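Local coordinates for protein colicin-B (Escherichia coli, PDB 1RH1) that kills Escherichia coli and close relatives by forming channels that depolarize the cytoplasmic membrane and dissipate cellular energy, at residues A[423-431]-A[442-450]. Numbering follows the deposited sequence.
Sequences KANNIREKS and PLMLEVESW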
ATOM      1  N   LYS A 423      30.102  14.719  -2.809  1.00  5.24           N
ATOM      2  CA  LYS A 423      29.232  15.865  -2.549  1.00  3.81           C
ATOM      3  C   LYS A 423      29.620  16.583  -1.277  1.00  3.18           C
ATOM      4  O   LYS A 423      29.711  17.812  -1.244  1.00  2.00           O
ATOM      5  CB  LYS A 423      27.791  15.406  -2.459  1.00  2.52           C
ATOM      6  CG  LYS A 423      27.396  14.737  -3.766  1.00  7.82           C
ATOM      7  CD  LYS A 423      25.903  14.545  -3.860  1.00  9.39           C
ATOM      8  CE  LYS A 423      25.494  14.120  -5.271  1.00  9.45           C
ATOM      9  NZ  LYS A 423      25.723  12.707  -5.495  1.00 12.01           N
ATOM     10  N   ALA A 424      29.932  15.771  -0.262  1.00  2.00           N
ATOM     11  CA  ALA A 424      30.407  16.258   1.020  1.00  3.81           C
ATOM     12  C   ALA A 424      31.738  16.986   0.871  1.00  3.10           C
ATOM     13  O   ALA A 424      31.948  17.988   1.546  1.00  6.93           O
ATOM     14  CB  ALA A 424      30.596  15.109   1.976  1.00  2.61           C
ATOM     15  N   ASN A 425      32.643  16.561  -0.018  1.00  3.52           N
ATOM     16  CA  ASN A 425      33.882  17.290  -0.274  1.00  2.98           C
ATOM     17  C   ASN A 425      33.621  18.603  -1.002  1.00  6.13           C
ATOM     18  O   ASN A 425      34.341  19.600  -0.817  1.00  6.32           O
ATOM     19  CB  ASN A 425      34.808  16.430  -1.108  1.00  3.12           C
ATOM     20  CG  ASN A 425      36.121  17.076  -1.522  1.00  2.00           C
ATOM     21  OD1 ASN A 425      36.378  17.228  -2.712  1.00  4.78           O
ATOM     22  ND2 ASN A 425      36.984  17.476  -0.594  1.00  2.00           N
ATOM     23  N   ASN A 426      32.580  18.636  -1.845  1.00  5.42           N
ATOM     24  CA  ASN A 426      32.304  19.893  -2.495  1.00  5.26           C
ATOM     25  C   ASN A 426      31.764  20.883  -1.504  1.00  5.93           C
ATOM     26  O   ASN A 426      32.240  22.006  -1.526  1.00  6.91           O
ATOM     27  CB  ASN A 426      31.325  19.712  -3.615  1.00  4.95           C
ATOM     28  CG  ASN A 426      31.947  18.953  -4.763  1.00  2.00           C
ATOM     29  OD1 ASN A 426      31.333  18.024  -5.263  1.00  2.00           O
ATOM     30  ND2 ASN A 426      33.158  19.302  -5.201  1.00  2.00           N
ATOM     31  N   ILE A 427      30.873  20.493  -0.582  1.00  4.16           N
ATOM     32  CA  ILE A 427      30.367  21.413   0.435  1.00  3.96           C
ATOM     33  C   ILE A 427      31.519  22.006   1.225  1.00  2.00           C
ATOM     34  O   ILE A 427      31.539  23.194   1.510  1.00  2.00           O
ATOM     35  CB  ILE A 427      29.407  20.683   1.392  1.00  4.57           C
ATOM     36  CG1 ILE A 427      28.230  20.045   0.648  1.00  3.89           C
ATOM     37  CG2 ILE A 427      28.863  21.707   2.369  1.00  2.00           C
ATOM     38  CD1 ILE A 427      27.364  21.054  -0.124  1.00  2.00           C
ATOM     39  N   ARG A 428      32.521  21.164   1.474  1.00  2.00           N
ATOM     40  CA  ARG A 428      33.716  21.556   2.194  1.00  3.11           C
ATOM     41  C   ARG A 428      34.495  22.616   1.436  1.00  3.51           C
ATOM     42  O   ARG A 428      34.584  23.737   1.926  1.00  2.00           O
ATOM     43  CB  ARG A 428      34.573  20.325   2.439  1.00  2.00           C
ATOM     44  CG  ARG A 428      35.842  20.599   3.205  1.00  2.00           C
ATOM     45  CD  ARG A 428      37.099  20.551   2.336  1.00  2.00           C
ATOM     46  NE  ARG A 428      37.334  19.205   1.853  1.00  2.00           N
ATOM     47  CZ  ARG A 428      37.792  18.226   2.635  1.00  2.00           C
ATOM     48  NH1 ARG A 428      38.076  18.475   3.916  1.00  2.00           N
ATOM     49  NH2 ARG A 428      37.880  16.976   2.155  1.00  2.00           N
ATOM     50  N   GLU A 429      35.011  22.316   0.237  1.00  6.57           N
ATOM     51  CA  GLU A 429      35.762  23.286  -0.556  1.00  5.16           C
ATOM     52  C   GLU A 429      34.991  24.574  -0.816  1.00  8.45           C
ATOM     53  O   GLU A 429      35.565  25.667  -0.856  1.00  9.25           O
ATOM     54  CB  GLU A 429      36.123  22.705  -1.885  1.00  3.68           C
ATOM     55  CG  GLU A 429      37.044  21.520  -1.852  1.00 10.64           C
ATOM     56  CD  GLU A 429      37.118  20.758  -3.175  1.00 17.62           C
ATOM     57  OE1 GLU A 429      36.450  21.126  -4.152  1.00 23.87           O
ATOM     58  OE2 GLU A 429      37.843  19.763  -3.229  1.00 22.67           O
ATOM     59  N   LYS A 430      33.668  24.419  -0.964  1.00  3.75           N
ATOM     60  CA  LYS A 430      32.789  25.532  -1.218  1.00  3.60           C
ATOM     61  C   LYS A 430      32.349  26.260   0.050  1.00  5.06           C
ATOM     62  O   LYS A 430      31.871  27.390  -0.030  1.00  6.08           O
ATOM     63  CB  LYS A 430      31.604  25.007  -2.021  1.00  2.00           C
ATOM     64  CG  LYS A 430      32.140  24.707  -3.408  1.00  3.36           C
ATOM     65  CD  LYS A 430      31.211  23.954  -4.322  1.00  4.82           C
ATOM     66  CE  LYS A 430      31.969  23.816  -5.634  1.00  6.01           C
ATOM     67  NZ  LYS A 430      31.089  23.340  -6.686  1.00  9.10           N
ATOM     68  N   SER A 431      32.463  25.677   1.246  1.00  5.23           N
ATOM     69  CA  SER A 431      32.234  26.452   2.451  1.00  3.55           C
ATOM     70  C   SER A 431      33.514  27.230   2.690  1.00  2.00           C
ATOM     71  O   SER A 431      33.456  28.372   3.133  1.00  2.00           O
ATOM     72  CB  SER A 431      31.957  25.557   3.649  1.00  3.85           C
ATOM     73  OG  SER A 431      30.669  24.953   3.587  1.00  2.00           O
ATOM     74  N   PRO A 442      28.936  29.247  -5.185  1.00  2.00           N
ATOM     75  CA  PRO A 442      29.342  27.855  -5.336  1.00  3.35           C
ATOM     76  C   PRO A 442      28.752  26.862  -4.356  1.00  3.28           C
ATOM     77  O   PRO A 442      28.490  25.718  -4.722  1.00  6.16           O
ATOM     78  CB  PRO A 442      30.838  27.917  -5.277  1.00  3.10           C
ATOM     79  CG  PRO A 442      31.123  29.270  -4.666  1.00  6.47           C
ATOM     80  CD  PRO A 442      30.084  30.110  -5.343  1.00  2.00           C
ATOM     81  N   LEU A 443      28.505  27.307  -3.123  1.00  4.65           N
ATOM     82  CA  LEU A 443      27.902  26.448  -2.124  1.00  3.71           C
ATOM     83  C   LEU A 443      26.439  26.250  -2.410  1.00  2.00           C
ATOM     84  O   LEU A 443      26.005  25.100  -2.409  1.00  7.95           O
ATOM     85  CB  LEU A 443      27.964  27.015  -0.713  1.00  4.22           C
ATOM     86  CG  LEU A 443      28.210  26.141   0.516  1.00  2.00           C
ATOM     87  CD1 LEU A 443      27.419  26.744   1.637  1.00  2.00           C
ATOM     88  CD2 LEU A 443      27.769  24.709   0.335  1.00  2.00           C
ATOM     89  N   MET A 444      25.680  27.328  -2.626  1.00  2.00           N
ATOM     90  CA  MET A 444      24.242  27.199  -2.792  1.00  2.00           C
ATOM     91  C   MET A 444      23.872  26.571  -4.116  1.00  2.00           C
ATOM     92  O   MET A 444      22.907  25.830  -4.242  1.00  2.00           O
ATOM     93  CB  MET A 444      23.607  28.573  -2.644  1.00  3.75           C
ATOM     94  CG  MET A 444      23.968  29.201  -1.273  1.00  5.39           C
ATOM     95  SD  MET A 444      23.700  28.157   0.180  1.00  2.00           S
ATOM     96  CE  MET A 444      22.222  28.909   0.739  1.00  2.00           C
ATOM     97  N   LEU A 445      24.743  26.756  -5.087  1.00  2.00           N
ATOM     98  CA  LEU A 445      24.569  26.233  -6.429  1.00  4.98           C
ATOM     99  C   LEU A 445      24.814  24.735  -6.527  1.00  2.44           C
ATOM    100  O   LEU A 445      24.166  24.034  -7.288  1.00  5.35           O
ATOM    101  CB  LEU A 445      25.510  27.034  -7.326  1.00  8.12           C
ATOM    102  CG  LEU A 445      25.390  27.137  -8.841  1.00  8.50           C
ATOM    103  CD1 LEU A 445      23.978  27.512  -9.262  1.00  6.26           C
ATOM    104  CD2 LEU A 445      26.423  28.170  -9.312  1.00  6.49           C
ATOM    105  N   GLU A 446      25.750  24.216  -5.757  1.00  3.10           N
ATOM    106  CA  GLU A 446      26.049  22.800  -5.699  1.00  4.34           C
ATOM    107  C   GLU A 446      24.862  22.056  -5.122  1.00  4.83           C
ATOM    108  O   GLU A 446      24.592  20.930  -5.549  1.00  5.43           O
ATOM    109  CB  GLU A 446      27.296  22.607  -4.826  1.00  3.72           C
ATOM    110  CG  GLU A 446      27.809  21.202  -4.507  1.00  2.33           C
ATOM    111  CD  GLU A 446      28.349  20.365  -5.652  1.00  7.86           C
ATOM    112  OE1 GLU A 446      28.175  19.146  -5.589  1.00 10.70           O
ATOM    113  OE2 GLU A 446      28.949  20.909  -6.589  1.00 11.44           O
ATOM    114  N   VAL A 447      24.125  22.684  -4.181  1.00  6.67           N
ATOM    115  CA  VAL A 447      22.995  22.029  -3.518  1.00  3.25           C
ATOM    116  C   VAL A 447      21.864  21.896  -4.522  1.00  4.20           C
ATOM    117  O   VAL A 447      21.251  20.830  -4.625  1.00  4.95           O
ATOM    118  CB  VAL A 447      22.509  22.840  -2.290  1.00  5.03           C
ATOM    119  CG1 VAL A 447      21.538  21.979  -1.515  1.00  2.00           C
ATOM    120  CG2 VAL A 447      23.652  23.226  -1.369  1.00  2.00           C
ATOM    121  N   GLU A 448      21.632  22.971  -5.292  1.00  4.22           N
ATOM    122  CA  GLU A 448      20.648  22.931  -6.358  1.00  4.35           C
ATOM    123  C   GLU A 448      21.025  21.897  -7.410  1.00  4.43           C
ATOM    124  O   GLU A 448      20.161  21.118  -7.817  1.00  4.63           O
ATOM    125  CB  GLU A 448      20.528  24.303  -6.989  1.00  8.36           C
ATOM    126  CG  GLU A 448      19.940  25.307  -5.974  1.00 16.22           C
ATOM    127  CD  GLU A 448      18.436  25.268  -5.617  1.00 19.79           C
ATOM    128  OE1 GLU A 448      18.010  26.165  -4.890  1.00 19.40           O
ATOM    129  OE2 GLU A 448      17.682  24.390  -6.057  1.00 22.11           O
ATOM    130  N   SER A 449      22.310  21.814  -7.788  1.00  2.00           N
ATOM    131  CA  SER A 449      22.814  20.800  -8.702  1.00  3.04           C
ATOM    132  C   SER A 449      22.348  19.418  -8.316  1.00  5.02           C
ATOM    133  O   SER A 449      21.900  18.676  -9.184  1.00  6.80           O
ATOM    134  CB  SER A 449      24.304  20.694  -8.711  1.00  2.03           C
ATOM    135  OG  SER A 449      24.905  21.918  -9.066  1.00 13.98           O
ATOM    136  N   TRP A 450      22.392  19.096  -7.015  1.00  4.55           N
ATOM    137  CA  TRP A 450      21.992  17.786  -6.526  1.00  4.36           C
ATOM    138  C   TRP A 450      20.557  17.481  -6.821  1.00  6.29           C
ATOM    139  O   TRP A 450      20.273  16.348  -7.211  1.00  5.33           O
ATOM    140  CB  TRP A 450      22.118  17.638  -5.036  1.00  3.46           C
ATOM    141  CG  TRP A 450      23.516  17.789  -4.497  1.00  3.83           C
ATOM    142  CD1 TRP A 450      24.650  17.590  -5.236  1.00  2.52           C
ATOM    143  CD2 TRP A 450      23.778  18.107  -3.209  1.00  4.82           C
ATOM    144  NE1 TRP A 450      25.647  17.775  -4.414  1.00  2.00           N
ATOM    145  CE2 TRP A 450      25.167  18.088  -3.193  1.00  4.34           C
ATOM    146  CE3 TRP A 450      23.038  18.399  -2.074  1.00  4.82           C
ATOM    147  CZ2 TRP A 450      25.843  18.366  -2.013  1.00  3.84           C
ATOM    148  CZ3 TRP A 450      23.721  18.675  -0.902  1.00  4.62           C
ATOM    149  CH2 TRP A 450      25.110  18.659  -0.872  1.00  5.52           C
TER
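Ile427 pushes its CD1 into a hollow lined by Leu443, Val447 and Trp450 of the facing helix. The methyl meets the six-membered ring of the indole obliquely, CD1 of Ile427 lying 3.4 Å from Trp450 CH2, and the Leu443 side chain crosses that of Ile427 at about a right angle, its CD2 3.7 Å from Ile427 CD1. Lys423 lies over one face of the indole: its aliphatic chain slides past the ring in the opposite direction, and CD, offset toward the rim, stands 3.6 Å from the centroid of the five-membered ring, a CH-pi contact. Glu446 O and Val447 CA of its own helix flank the other face near its rim. In the helical pore-forming domain, helices 420-435 and 441-452 form a nearly antiparallel hairpin; the axes of segments 423-431 and 442-450 come within 8.9 Å at 160°. Phe464 of helix 457-472 packs against Ile427, Leu443 and Val447. Along the more polar side, Lys430 stretches over Pro442, CG meeting the proline CB at 3.9 Å. Lys430 NZ reaches Glu446 OE2 at 3.2 Å in a salt bridge whose hydrogen bond is weak. A bend in Glu446 at chi2 (66°) lays its carboxylate against Asn426 CB, while OE1 takes a weak hydrogen bond from Trp450 NE1.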